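Local coordinates for protein ethylbenzene dehydrogenase alpha-subunit (Aromatoleum aromaticum, PDB 2IVF) that binds a molybdenum atom, an iron/sulfur cluster and the ligands MGD and MD1 as a subunit belonging to the molybdopterin oxidoreductase family, at residues 632-637 with 644-649; 184-189 with 204-209; 190-195 with 215-220. One frame throughout, in Å; residues are numbered along the deposited sequence.

All three contacts are buried, and their chemistry follows their place in the fold. Contact 1 joins two neighbouring strands of a mixed sheet and is held mainly by backbone hydrogen bonds. Contact 2 sets a helix against strand 186-188, at one edge of the same sheet, and works through apolar and sulfur-aromatic packing; the two meet where Phe633 CZ lies 4.1 Å from Phe186 CE1. Contact 3 begins where the strand of contact 2 runs out into a loop, with Leu188 O 3.6 Å from Pro215 CD, and trades regular pairing for imidazole chemistry. Both contacts 1 and 3 touch MD1: contact 1 hydrogen-bonds its guanosine, contact 3 its phosphate, while also packing on the guanine.

Contact 1: 632-637 with 644-649; sequences IFALET and MYADIV. With MD1 (phosphoric acid 4-(2-amino-4-oxo-3,4,5,6,-tetrahydro-pteridin-6-yl)-2-hydroxy-3,4-dimercapto-but-3-en-yl ester guanylate ester), chain N.
Parallel beta pairing joins Phe633 and Ala634 to Ile648 and Val649, where strands 631-636 and 648-651 run side by side in a buried part of the molybdopterin oxidoreductase fold, with Ile632 tied to the loop residue Asp647 just before the second strand. The pairing begins at a shared acceptor. Ile632 O takes Asp647 N at 2.7 Å, tilted 21° from the carbonyl plane, and also Ile648 N, in that plane, at 3.2 Å. Asp647 closes the clasp with its side chain: CG stands anti to the carbonyl carbon (chi1 -55°), and OD2 accepts Ile632 N at 2.7 Å. This bond uses the anti side of the carboxylate, 32° out of its plane. Salt bridges to Arg149 and Arg153 hold the same carboxylate and probably help to balance its charge. One step on, Ala634 N reaches Ile648 O at 2.9 Å, and Phe633 CA adds a C-H contact to that oxygen. Phe633 CB packs on Ile648 CB at 4.0 Å on one face of the sheet, while Ala634 and Val649 meet on the other.

The far end of strand 631-636 serves the ligand. Glu636 accepts the two ribose hydroxyls of MD1, O2' on OE1 at 2.8 Å and O3' on OE2 at 2.6 Å, and Leu635 O takes the guanine N2. An acid that takes both ribose hydroxyls at the C-terminal end of a strand is reminiscent of Rossmann-like dinucleotide sites.

Strand 602-606 continues the sheet beyond Phe633 and Leu635. Helix 163-181 covers Phe633 and Ile648, and helix 687-704 covers Phe633 and Leu635.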
loop_
_atom_site.group_PDB
_atom_site.type_symbol
_atom_site.label_atom_id
_atom_site.label_comp_id
_atom_site.label_asym_id
_atom_site.label_seq_id
_atom_site.Cartn_x
_atom_site.Cartn_y
_atom_site.Cartn_z
ATOM N N ILE A 632 4.550 29.137 10.546
ATOM C CA ILE A 632 4.121 27.833 10.173
ATOM C C ILE A 632 5.220 26.931 10.627
ATOM O O ILE A 632 6.371 27.110 10.215
ATOM C CB ILE A 632 3.961 27.694 8.650
ATOM C CG1 ILE A 632 3.005 28.757 8.146
ATOM C CG2 ILE A 632 3.489 26.294 8.335
ATOM C CD1 ILE A 632 2.840 28.840 6.587
ATOM N N PHE A 633 4.897 25.984 11.498
ATOM C CA PHE A 633 5.923 25.054 11.939
ATOM C C PHE A 633 5.417 23.637 11.850
ATOM O O PHE A 633 4.217 23.362 12.008
ATOM C CB PHE A 633 6.459 25.399 13.326
ATOM C CG PHE A 633 5.458 25.197 14.463
ATOM C CD1 PHE A 633 4.469 26.128 14.705
ATOM C CD2 PHE A 633 5.527 24.080 15.290
ATOM C CE1 PHE A 633 3.591 25.977 15.780
ATOM C CE2 PHE A 633 4.608 23.915 16.333
ATOM C CZ PHE A 633 3.656 24.861 16.571
ATOM N N ALA A 634 6.344 22.743 11.553
ATOM C CA ALA A 634 6.030 21.366 11.319
ATOM C C ALA A 634 6.817 20.502 12.275
ATOM O O ALA A 634 8.013 20.753 12.514
ATOM C CB ALA A 634 6.359 20.986 9.919
ATOM N N LEU A 635 6.133 19.484 12.793
ATOM C CA LEU A 635 6.752 18.409 13.531
ATOM C C LEU A 635 6.716 17.217 12.616
ATOM O O LEU A 635 5.677 16.558 12.487
ATOM C CB LEU A 635 6.011 18.104 14.810
ATOM C CG LEU A 635 6.343 18.996 15.986
ATOM C CD1 LEU A 635 5.701 20.320 15.768
ATOM C CD2 LEU A 635 5.863 18.343 17.313
ATOM N N GLU A 636 7.849 16.974 11.963
ATOM C CA GLU A 636 7.924 15.996 10.901
ATOM C C GLU A 636 9.086 15.049 11.006
ATOM O O GLU A 636 10.165 15.362 11.537
ATOM C CB GLU A 636 7.993 16.734 9.547
ATOM C CG GLU A 636 6.683 16.845 8.794
ATOM C CD GLU A 636 6.102 15.565 8.276
ATOM O OE1 GLU A 636 6.683 14.447 8.443
ATOM O OE2 GLU A 636 5.015 15.688 7.665
ATOM N N THR A 637 8.873 13.871 10.457
ATOM C CA THR A 637 9.931 12.926 10.203
ATOM C C THR A 637 10.429 13.064 8.783
ATOM O O THR A 637 11.534 12.626 8.454
ATOM C CB THR A 637 9.415 11.495 10.354
ATOM O OG1 THR A 637 8.250 11.348 9.545
ATOM C CG2 THR A 637 9.066 11.219 11.816
ATOM N N MET A 644 7.549 21.914 3.242
ATOM C CA MET A 644 8.329 22.771 2.355
ATOM C C MET A 644 7.918 24.226 2.430
ATOM O O MET A 644 8.684 25.105 2.059
ATOM C CB MET A 644 8.295 22.231 0.928
ATOM C CG MET A 644 9.166 20.965 0.797
ATOM S SD MET A 644 10.917 21.348 0.985
ATOM C CE MET A 644 11.272 22.325 -0.495
ATOM N N TYR A 645 6.706 24.493 2.906
ATOM C CA TYR A 645 6.232 25.857 3.055
ATOM C C TYR A 645 6.325 26.378 4.471
ATOM O O TYR A 645 5.947 27.513 4.742
ATOM C CB TYR A 645 4.773 25.956 2.619
ATOM C CG TYR A 645 4.591 25.747 1.168
ATOM C CD1 TYR A 645 4.480 24.472 0.671
ATOM C CD2 TYR A 645 4.564 26.824 0.265
ATOM C CE1 TYR A 645 4.326 24.250 -0.661
ATOM C CE2 TYR A 645 4.393 26.587 -1.104
ATOM C CZ TYR A 645 4.268 25.270 -1.529
ATOM O OH TYR A 645 4.099 24.924 -2.866
ATOM N N ALA A 646 6.862 25.577 5.365
ATOM C CA ALA A 646 6.973 25.968 6.752
ATOM C C ALA A 646 8.097 26.969 6.972
ATOM O O ALA A 646 9.032 27.114 6.163
ATOM C CB ALA A 646 7.216 24.720 7.614
ATOM N N ASP A 647 8.008 27.676 8.085
ATOM C CA ASP A 647 9.058 28.535 8.536
ATOM C C ASP A 647 10.064 27.774 9.347
ATOM O O ASP A 647 11.232 28.117 9.323
ATOM C CB ASP A 647 8.480 29.664 9.362
ATOM C CG ASP A 647 7.423 30.419 8.610
ATOM O OD1 ASP A 647 7.666 30.805 7.434
ATOM O OD2 ASP A 647 6.350 30.614 9.197
ATOM N N ILE A 648 9.594 26.754 10.069
ATOM C CA ILE A 648 10.411 25.973 10.979
ATOM C C ILE A 648 9.982 24.519 10.828
ATOM O O ILE A 648 8.787 24.207 10.852
ATOM C CB ILE A 648 10.188 26.415 12.468
ATOM C CG1 ILE A 648 10.654 27.838 12.729
ATOM C CG2 ILE A 648 10.897 25.441 13.430
ATOM C CD1 ILE A 648 12.149 28.084 12.568
ATOM N N VAL A 649 10.942 23.617 10.660
ATOM C CA VAL A 649 10.646 22.200 10.652
ATOM C C VAL A 649 11.443 21.573 11.788
ATOM O O VAL A 649 12.677 21.764 11.877
ATOM C CB VAL A 649 10.996 21.565 9.299
ATOM C CG1 VAL A 649 10.715 20.053 9.320
ATOM C CG2 VAL A 649 10.219 22.270 8.157
HETATM P PB MD1 N . -2.566 13.369 6.083
HETATM O O3B MD1 N . -1.452 12.447 5.442
HETATM O O1B MD1 N . -2.764 12.906 7.481
HETATM O O2B MD1 N . -2.402 14.797 5.730
HETATM O O3A MD1 N . -3.845 12.908 5.264
HETATM C C10 MD1 N . -4.701 11.825 5.691
HETATM C C11 MD1 N . -5.659 11.635 4.527
HETATM O O11 MD1 N . -4.864 10.891 3.542
HETATM C C12 MD1 N . -6.825 10.778 4.943
HETATM S S12 MD1 N . -6.784 9.826 6.364
HETATM C C13 MD1 N . -7.945 10.673 4.159
HETATM S S13 MD1 N . -9.246 9.679 4.570
HETATM C C14 MD1 N . -8.117 11.441 2.905
HETATM N N15 MD1 N . -8.284 10.727 1.684
HETATM C C16 MD1 N . -8.319 11.376 0.478
HETATM C C15 MD1 N . -8.607 10.618 -0.643
HETATM O O14 MD1 N . -8.841 9.383 -0.560
HETATM N N17 MD1 N . -8.547 11.294 -1.818
HETATM C C17 MD1 N . -8.290 12.665 -1.870
HETATM N N16 MD1 N . -8.283 13.224 -3.072
HETATM N N18 MD1 N . -8.062 13.377 -0.754
HETATM C C20 MD1 N . -8.081 12.750 0.403
HETATM N N8 MD1 N . -7.903 13.474 1.538
HETATM C C7 MD1 N . -7.822 12.920 2.863
HETATM P PA MD1 N . 0.058 12.721 4.957
HETATM O O1A MD1 N . 0.727 11.386 5.013
HETATM O O2A MD1 N . -0.005 13.391 3.638
HETATM O "O5'" MD1 N . 0.699 13.708 6.009
HETATM C "C5'" MD1 N . 0.986 13.163 7.292
HETATM C "C4'" MD1 N . 2.373 13.489 7.668
HETATM O "O4'" MD1 N . 2.575 12.754 8.869
HETATM C "C1'" MD1 N . 3.974 12.469 8.878
HETATM N N9 MD1 N . 4.367 11.385 9.789
HETATM C C4 MD1 N . 4.973 11.597 10.948
HETATM N N3 MD1 N . 5.323 12.765 11.538
HETATM C C2 MD1 N . 5.920 12.760 12.730
HETATM N N2 MD1 N . 6.262 13.927 13.338
HETATM N N1 MD1 N . 6.241 11.539 13.291
HETATM C C6 MD1 N . 5.917 10.320 12.747
HETATM O O6 MD1 N . 6.186 9.291 13.366
HETATM C C5 MD1 N . 5.241 10.341 11.517
HETATM N N7 MD1 N . 4.793 9.414 10.678
HETATM C C8 MD1 N . 4.255 10.062 9.640
HETATM C "C2'" MD1 N . 4.295 12.066 7.442
HETATM O "O2'" MD1 N . 5.686 12.250 7.084
HETATM C "C3'" MD1 N . 3.325 12.918 6.611
HETATM O "O3'" MD1 N . 4.003 14.003 5.924
#

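Contact 2: 184-189 with 204-209; sequences DGFILD and FRMTYL
Thr207 OG1 is a polar atom hemmed in by apolar groups of Leu188 and Phe186, and its hydrogen bond turns back into its own helix, to Gly203 O one turn earlier. Leu188 presses on it twice, with CD2 at 3.1 Å from Thr207 OG1 and CB at 3.4 Å from the same oxygen. Two residues earlier on the strand, Phe186 offers the edge of its ring, CE2 lying 3.7 Å from Thr207 OG1, which sits in the ring plane. The intrahelical bond thus lets a hydroxyl be buried against a strand without a partner on that strand.

Met206 completes the interface. Its chain bends at the thioether (chi3 31°), which carries CE to within 3.8 Å of Leu188 CD2. The sulfur makes a Met-aromatic contact: SD lies 5.2 Å from the centroid of the Phe186 ring and 61° off the ring normal, an oblique approach, with the two side chains crossing at about a right angle. Met604 of strand 602-606 touches Phe186, Leu188 and Met206, while Ile691 and Leu695 of helix 687-704 pack on Met206.

The axes of the short segments 186-188 and 204-209, the latter part of helix 197-210, pass 9.4 Å apart at 156°. A helix that follows its strand through a loop and packs back against it, nearly antiparallel, is the beta-alpha unit of layered alpha/beta domains.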
loop_
_atom_site.group_PDB
_atom_site.type_symbol
_atom_site.label_atom_id
_atom_site.label_comp_id
_atom_site.label_asym_id
_atom_site.label_seq_id
_atom_site.Cartn_x
_atom_site.Cartn_y
_atom_site.Cartn_z
ATOM N N ASP A 184 -7.386 32.337 19.853
ATOM C CA ASP A 184 -7.900 31.988 18.515
ATOM C C ASP A 184 -6.873 32.045 17.369
ATOM O O ASP A 184 -7.129 31.511 16.275
ATOM C CB ASP A 184 -9.145 32.841 18.175
ATOM C CG ASP A 184 -10.472 32.107 18.447
ATOM O OD1 ASP A 184 -10.440 30.972 18.983
ATOM O OD2 ASP A 184 -11.549 32.669 18.073
ATOM N N GLY A 185 -5.705 32.636 17.618
ATOM C CA GLY A 185 -4.662 32.752 16.594
ATOM C C GLY A 185 -3.843 31.505 16.286
ATOM O O GLY A 185 -3.130 31.471 15.274
ATOM N N PHE A 186 -3.971 30.487 17.144
ATOM C CA PHE A 186 -3.217 29.243 17.045
ATOM C C PHE A 186 -4.129 28.153 16.524
ATOM O O PHE A 186 -5.215 27.954 17.060
ATOM C CB PHE A 186 -2.678 28.808 18.420
ATOM C CG PHE A 186 -1.877 27.527 18.380
ATOM C CD1 PHE A 186 -0.528 27.569 18.122
ATOM C CD2 PHE A 186 -2.460 26.296 18.683
ATOM C CE1 PHE A 186 0.222 26.405 18.095
ATOM C CE2 PHE A 186 -1.721 25.113 18.626
ATOM C CZ PHE A 186 -0.390 25.164 18.342
ATOM N N ILE A 187 -3.666 27.444 15.489
ATOM C CA ILE A 187 -4.419 26.379 14.875
ATOM C C ILE A 187 -3.539 25.191 14.760
ATOM O O ILE A 187 -2.501 25.251 14.118
ATOM C CB ILE A 187 -4.946 26.781 13.448
ATOM C CG1 ILE A 187 -5.697 28.095 13.560
ATOM C CG2 ILE A 187 -5.884 25.692 12.825
ATOM C CD1 ILE A 187 -6.188 28.540 12.258
ATOM N N LEU A 188 -3.929 24.109 15.426
ATOM C CA LEU A 188 -3.345 22.817 15.173
ATOM C C LEU A 188 -4.344 22.164 14.239
ATOM O O LEU A 188 -5.400 21.690 14.654
ATOM C CB LEU A 188 -3.192 22.020 16.458
ATOM C CG LEU A 188 -2.733 20.572 16.322
ATOM C CD1 LEU A 188 -1.520 20.417 15.383
ATOM C CD2 LEU A 188 -2.432 20.017 17.737
ATOM N N ASP A 189 -4.018 22.162 12.969
ATOM C CA ASP A 189 -5.010 21.824 11.952
ATOM C C ASP A 189 -5.125 20.329 11.824
ATOM O O ASP A 189 -4.282 19.713 11.205
ATOM C CB ASP A 189 -4.555 22.433 10.650
ATOM C CG ASP A 189 -5.573 22.277 9.533
ATOM O OD1 ASP A 189 -6.637 21.643 9.768
ATOM O OD2 ASP A 189 -5.295 22.798 8.428
ATOM N N PHE A 204 -2.974 17.550 20.911
ATOM C CA PHE A 204 -4.285 17.883 21.465
ATOM C C PHE A 204 -4.187 18.503 22.857
ATOM O O PHE A 204 -4.851 19.507 23.170
ATOM C CB PHE A 204 -5.145 16.630 21.486
ATOM C CG PHE A 204 -6.448 16.797 22.200
ATOM C CD1 PHE A 204 -7.315 17.837 21.879
ATOM C CD2 PHE A 204 -6.818 15.900 23.187
ATOM C CE1 PHE A 204 -8.521 17.994 22.535
ATOM C CE2 PHE A 204 -8.042 16.061 23.867
ATOM C CZ PHE A 204 -8.877 17.124 23.545
ATOM N N ARG A 205 -3.325 17.918 23.687
ATOM C CA ARG A 205 -3.130 18.389 25.037
ATOM C C ARG A 205 -2.597 19.827 24.988
ATOM O O ARG A 205 -3.011 20.708 25.744
ATOM C CB ARG A 205 -2.163 17.446 25.746
ATOM C CG ARG A 205 -1.954 17.726 27.217
ATOM C CD ARG A 205 -1.083 16.618 27.827
ATOM N NE ARG A 205 -0.946 16.873 29.240
ATOM C CZ ARG A 205 -1.864 16.575 30.149
ATOM N NH1 ARG A 205 -2.988 15.991 29.803
ATOM N NH2 ARG A 205 -1.655 16.881 31.397
ATOM N N MET A 206 -1.625 20.052 24.113
ATOM C CA MET A 206 -1.069 21.391 23.921
ATOM C C MET A 206 -2.136 22.405 23.533
ATOM O O MET A 206 -2.255 23.457 24.139
ATOM C CB MET A 206 0.019 21.320 22.853
ATOM C CG MET A 206 0.697 22.639 22.514
ATOM S SD MET A 206 1.396 22.542 20.852
ATOM C CE MET A 206 0.278 21.432 20.023
ATOM N N THR A 207 -2.925 22.070 22.524
ATOM C CA THR A 207 -3.928 22.986 22.023
ATOM C C THR A 207 -4.972 23.237 23.088
ATOM O O THR A 207 -5.320 24.371 23.395
ATOM C CB THR A 207 -4.547 22.449 20.714
ATOM O OG1 THR A 207 -3.477 22.085 19.816
ATOM C CG2 THR A 207 -5.466 23.533 20.091
ATOM N N TYR A 208 -5.414 22.167 23.729
ATOM C CA TYR A 208 -6.344 22.295 24.861
ATOM C C TYR A 208 -5.804 23.165 26.012
ATOM O O TYR A 208 -6.501 24.049 26.578
ATOM C CB TYR A 208 -6.661 20.889 25.338
ATOM C CG TYR A 208 -7.490 20.810 26.563
ATOM C CD1 TYR A 208 -8.654 21.569 26.703
ATOM C CD2 TYR A 208 -7.141 19.935 27.594
ATOM C CE1 TYR A 208 -9.429 21.457 27.840
ATOM C CE2 TYR A 208 -7.903 19.834 28.731
ATOM C CZ TYR A 208 -9.048 20.590 28.848
ATOM O OH TYR A 208 -9.808 20.483 29.987
ATOM N N LEU A 209 -4.556 22.937 26.395
ATOM C CA LEU A 209 -3.996 23.774 27.439
ATOM C C LEU A 209 -3.954 25.250 27.014
ATOM O O LEU A 209 -4.129 26.134 27.844
ATOM C CB LEU A 209 -2.619 23.283 27.835
ATOM C CG LEU A 209 -2.589 21.999 28.671
ATOM C CD1 LEU A 209 -1.145 21.605 28.963
ATOM C CD2 LEU A 209 -3.316 22.219 29.967
#

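Contact 3: 190-195 with 215-220; sequences APHVHA and PDINVD. With MD1 (phosphoric acid 4-(2-amino-4-oxo-3,4,5,6,-tetrahydro-pteridin-6-yl)-2-hydroxy-3,4-dimercapto-but-3-en-yl ester guanylate ester), chain N; ACT (acetate ion), chain E.
With CG1 anti to its backbone N (chi1 168°) and CD1 swung round by a chi2 of 66°, Ile217 brings its longer branch against Ala190, Pro191 and His192. CD1 comes within 3.2 Å of Ala190 O, and CG1 sits over the centre of the His192 ring in a CH-pi contact, 4.3 Å from the centroid and 11° off the normal. The opposite face of that ring is met by His194 CE1, offset toward the rim, so the His192 imidazole is held between an aliphatic branch and a second imidazole.

Its rotation is fixed at the edges too. Val193 N gives a hydrogen bond to His192 ND1 at 2.9 Å, close to the ring plane, and His192 NE2 donates to an acetate oxygen at 2.7 Å. The acetate ion probably comes from the crystallisation liquor. MD1 S12 also lies at the ring edge, and the side chain approaches the molybdenum atom to about 4 Å. His194 NE2 donates to MD1 O1B at 2.8 Å, the phosphate oxygen lying in the plane of the ring, while its ND1 is hydrogen-bonded to Ile85 N. The two histidines therefore line the metal end and the phosphate of one ligand.

Ala190, in a left-handed backbone conformation, turns CB onto Asp220 OD2 at 3.2 Å; that oxygen forms salt bridges with Lys614 and Arg613. Asp216 N-caps helix 217-221, its OD1 taking Val219 N from above the carboxylate plane, while OD2 is hydrogen-bonded to Tyr954 OH and Met957 N.

The contact thus ties the loop between strand 186-188 and helix 197-210 to the start of helix 217-221. Arg613 of helix 610-613 touches both His192 and Ile217, and helix 546-553 packs against Pro215, Asp216 and Asp220.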
loop_
_atom_site.group_PDB
_atom_site.type_symbol
_atom_site.label_atom_id
_atom_site.label_comp_id
_atom_site.label_asym_id
_atom_site.label_seq_id
_atom_site.Cartn_x
_atom_site.Cartn_y
_atom_site.Cartn_z
ATOM N N ALA A 190 -6.172 19.754 12.393
ATOM C CA ALA A 190 -6.618 18.413 12.034
ATOM C C ALA A 190 -5.451 17.401 12.053
ATOM O O ALA A 190 -5.252 16.657 11.088
ATOM C CB ALA A 190 -7.369 18.422 10.608
ATOM N N PRO A 191 -4.699 17.318 13.180
ATOM C CA PRO A 191 -3.613 16.332 13.158
ATOM C C PRO A 191 -4.168 14.929 13.144
ATOM O O PRO A 191 -5.154 14.644 13.857
ATOM C CB PRO A 191 -2.884 16.576 14.500
ATOM C CG PRO A 191 -3.916 17.139 15.362
ATOM C CD PRO A 191 -4.792 17.979 14.478
ATOM N N HIS A 192 -3.537 14.049 12.351
ATOM C CA HIS A 192 -3.872 12.643 12.375
ATOM C C HIS A 192 -3.012 11.932 13.412
ATOM O O HIS A 192 -2.348 12.591 14.211
ATOM C CB HIS A 192 -3.755 12.023 10.971
ATOM C CG HIS A 192 -4.818 11.017 10.679
ATOM N ND1 HIS A 192 -5.185 10.048 11.592
ATOM C CD2 HIS A 192 -5.565 10.790 9.564
ATOM C CE1 HIS A 192 -6.157 9.311 11.076
ATOM N NE2 HIS A 192 -6.393 9.725 9.842
ATOM N N VAL A 193 -3.055 10.609 13.458
ATOM C CA VAL A 193 -2.426 9.854 14.510
ATOM C C VAL A 193 -1.149 9.193 13.983
ATOM O O VAL A 193 -0.534 8.388 14.679
ATOM C CB VAL A 193 -3.425 8.840 15.136
ATOM C CG1 VAL A 193 -2.865 8.191 16.427
ATOM C CG2 VAL A 193 -4.745 9.557 15.419
ATOM N N HIS A 194 -0.723 9.560 12.779
ATOM C CA HIS A 194 0.358 8.813 12.139
ATOM C C HIS A 194 1.633 8.856 12.955
ATOM O O HIS A 194 2.445 7.950 12.865
ATOM C CB HIS A 194 0.712 9.369 10.781
ATOM C CG HIS A 194 -0.462 9.656 9.920
ATOM N ND1 HIS A 194 -1.372 8.687 9.559
ATOM C CD2 HIS A 194 -0.874 10.805 9.344
ATOM C CE1 HIS A 194 -2.305 9.237 8.799
ATOM N NE2 HIS A 194 -2.016 10.519 8.636
ATOM N N ALA A 195 1.850 9.970 13.649
ATOM C CA ALA A 195 3.068 10.213 14.425
ATOM C C ALA A 195 3.008 9.408 15.703
ATOM O O ALA A 195 3.985 9.352 16.434
ATOM C CB ALA A 195 3.188 11.704 14.765
ATOM N N PRO A 215 -9.262 22.131 14.227
ATOM C CA PRO A 215 -10.214 21.583 13.301
ATOM C C PRO A 215 -10.308 20.064 13.369
ATOM O O PRO A 215 -9.280 19.359 13.535
ATOM C CB PRO A 215 -9.683 22.077 11.959
ATOM C CG PRO A 215 -9.131 23.423 12.270
ATOM C CD PRO A 215 -8.469 23.216 13.605
ATOM N N ASP A 216 -11.539 19.576 13.310
ATOM C CA ASP A 216 -11.851 18.115 13.500
ATOM C C ASP A 216 -11.168 17.230 12.473
ATOM O O ASP A 216 -11.425 17.370 11.288
ATOM C CB ASP A 216 -13.352 17.924 13.395
ATOM C CG ASP A 216 -13.820 16.577 13.837
ATOM O OD1 ASP A 216 -13.315 15.548 13.341
ATOM O OD2 ASP A 216 -14.759 16.546 14.671
ATOM N N ILE A 217 -10.305 16.328 12.929
ATOM C CA ILE A 217 -9.516 15.485 12.050
ATOM C C ILE A 217 -10.422 14.696 11.104
ATOM O O ILE A 217 -10.225 14.690 9.913
ATOM C CB ILE A 217 -8.582 14.537 12.855
ATOM C CG1 ILE A 217 -7.973 13.435 11.962
ATOM C CG2 ILE A 217 -9.313 13.877 14.029
ATOM C CD1 ILE A 217 -7.013 13.962 10.908
ATOM N N ASN A 218 -11.436 14.024 11.638
ATOM C CA ASN A 218 -12.234 13.123 10.799
ATOM C C ASN A 218 -13.089 13.796 9.763
ATOM O O ASN A 218 -13.234 13.294 8.651
ATOM C CB ASN A 218 -13.083 12.211 11.668
ATOM C CG ASN A 218 -12.377 10.970 11.951
ATOM O OD1 ASN A 218 -11.492 10.924 12.809
ATOM N ND2 ASN A 218 -12.660 9.952 11.145
ATOM N N VAL A 219 -13.655 14.921 10.136
ATOM C CA VAL A 219 -14.452 15.717 9.212
ATOM C C VAL A 219 -13.496 16.304 8.133
ATOM O O VAL A 219 -13.873 16.447 6.954
ATOM C CB VAL A 219 -15.202 16.762 9.985
ATOM C CG1 VAL A 219 -16.107 17.638 9.073
ATOM C CG2 VAL A 219 -16.047 16.049 11.105
ATOM N N ASP A 220 -12.262 16.610 8.549
ATOM C CA ASP A 220 -11.303 17.265 7.668
ATOM C C ASP A 220 -10.797 16.285 6.593
ATOM O O ASP A 220 -10.667 16.648 5.415
ATOM C CB ASP A 220 -10.156 17.871 8.482
ATOM C CG ASP A 220 -9.251 18.753 7.634
ATOM O OD1 ASP A 220 -9.722 19.811 7.108
ATOM O OD2 ASP A 220 -8.067 18.384 7.498
HETATM P PB MD1 N . -2.566 13.369 6.083
HETATM O O3B MD1 N . -1.452 12.447 5.442
HETATM O O1B MD1 N . -2.764 12.906 7.481
HETATM O O2B MD1 N . -2.402 14.797 5.730
HETATM O O3A MD1 N . -3.845 12.908 5.264
HETATM C C10 MD1 N . -4.701 11.825 5.691
HETATM C C11 MD1 N . -5.659 11.635 4.527
HETATM O O11 MD1 N . -4.864 10.891 3.542
HETATM C C12 MD1 N . -6.825 10.778 4.943
HETATM S S12 MD1 N . -6.784 9.826 6.364
HETATM C C13 MD1 N . -7.945 10.673 4.159
HETATM S S13 MD1 N . -9.246 9.679 4.570
HETATM C C14 MD1 N . -8.117 11.441 2.905
HETATM N N15 MD1 N . -8.284 10.727 1.684
HETATM C C16 MD1 N . -8.319 11.376 0.478
HETATM C C15 MD1 N . -8.607 10.618 -0.643
HETATM O O14 MD1 N . -8.841 9.383 -0.560
HETATM N N17 MD1 N . -8.547 11.294 -1.818
HETATM C C17 MD1 N . -8.290 12.665 -1.870
HETATM N N16 MD1 N . -8.283 13.224 -3.072
HETATM N N18 MD1 N . -8.062 13.377 -0.754
HETATM C C20 MD1 N . -8.081 12.750 0.403
HETATM N N8 MD1 N . -7.903 13.474 1.538
HETATM C C7 MD1 N . -7.822 12.920 2.863
HETATM P PA MD1 N . 0.058 12.721 4.957
HETATM O O1A MD1 N . 0.727 11.386 5.013
HETATM O O2A MD1 N . -0.005 13.391 3.638
HETATM O "O5'" MD1 N . 0.699 13.708 6.009
HETATM C "C5'" MD1 N . 0.986 13.163 7.292
HETATM C "C4'" MD1 N . 2.373 13.489 7.668
HETATM O "O4'" MD1 N . 2.575 12.754 8.869
HETATM C "C1'" MD1 N . 3.974 12.469 8.878
HETATM N N9 MD1 N . 4.367 11.385 9.789
HETATM C C4 MD1 N . 4.973 11.597 10.948
HETATM N N3 MD1 N . 5.323 12.765 11.538
HETATM C C2 MD1 N . 5.920 12.760 12.730
HETATM N N2 MD1 N . 6.262 13.927 13.338
HETATM N N1 MD1 N . 6.241 11.539 13.291
HETATM C C6 MD1 N . 5.917 10.320 12.747
HETATM O O6 MD1 N . 6.186 9.291 13.366
HETATM C C5 MD1 N . 5.241 10.341 11.517
HETATM N N7 MD1 N . 4.793 9.414 10.678
HETATM C C8 MD1 N . 4.255 10.062 9.640
HETATM C "C2'" MD1 N . 4.295 12.066 7.442
HETATM O "O2'" MD1 N . 5.686 12.250 7.084
HETATM C "C3'" MD1 N . 3.325 12.918 6.611
HETATM O "O3'" MD1 N . 4.003 14.003 5.924
HETATM C C ACT E . -8.812 7.517 9.232
HETATM O O ACT E . -8.235 8.318 8.512
HETATM O OXT ACT E . -9.248 6.519 8.590
HETATM C CH3 ACT E . -8.974 7.760 10.691
#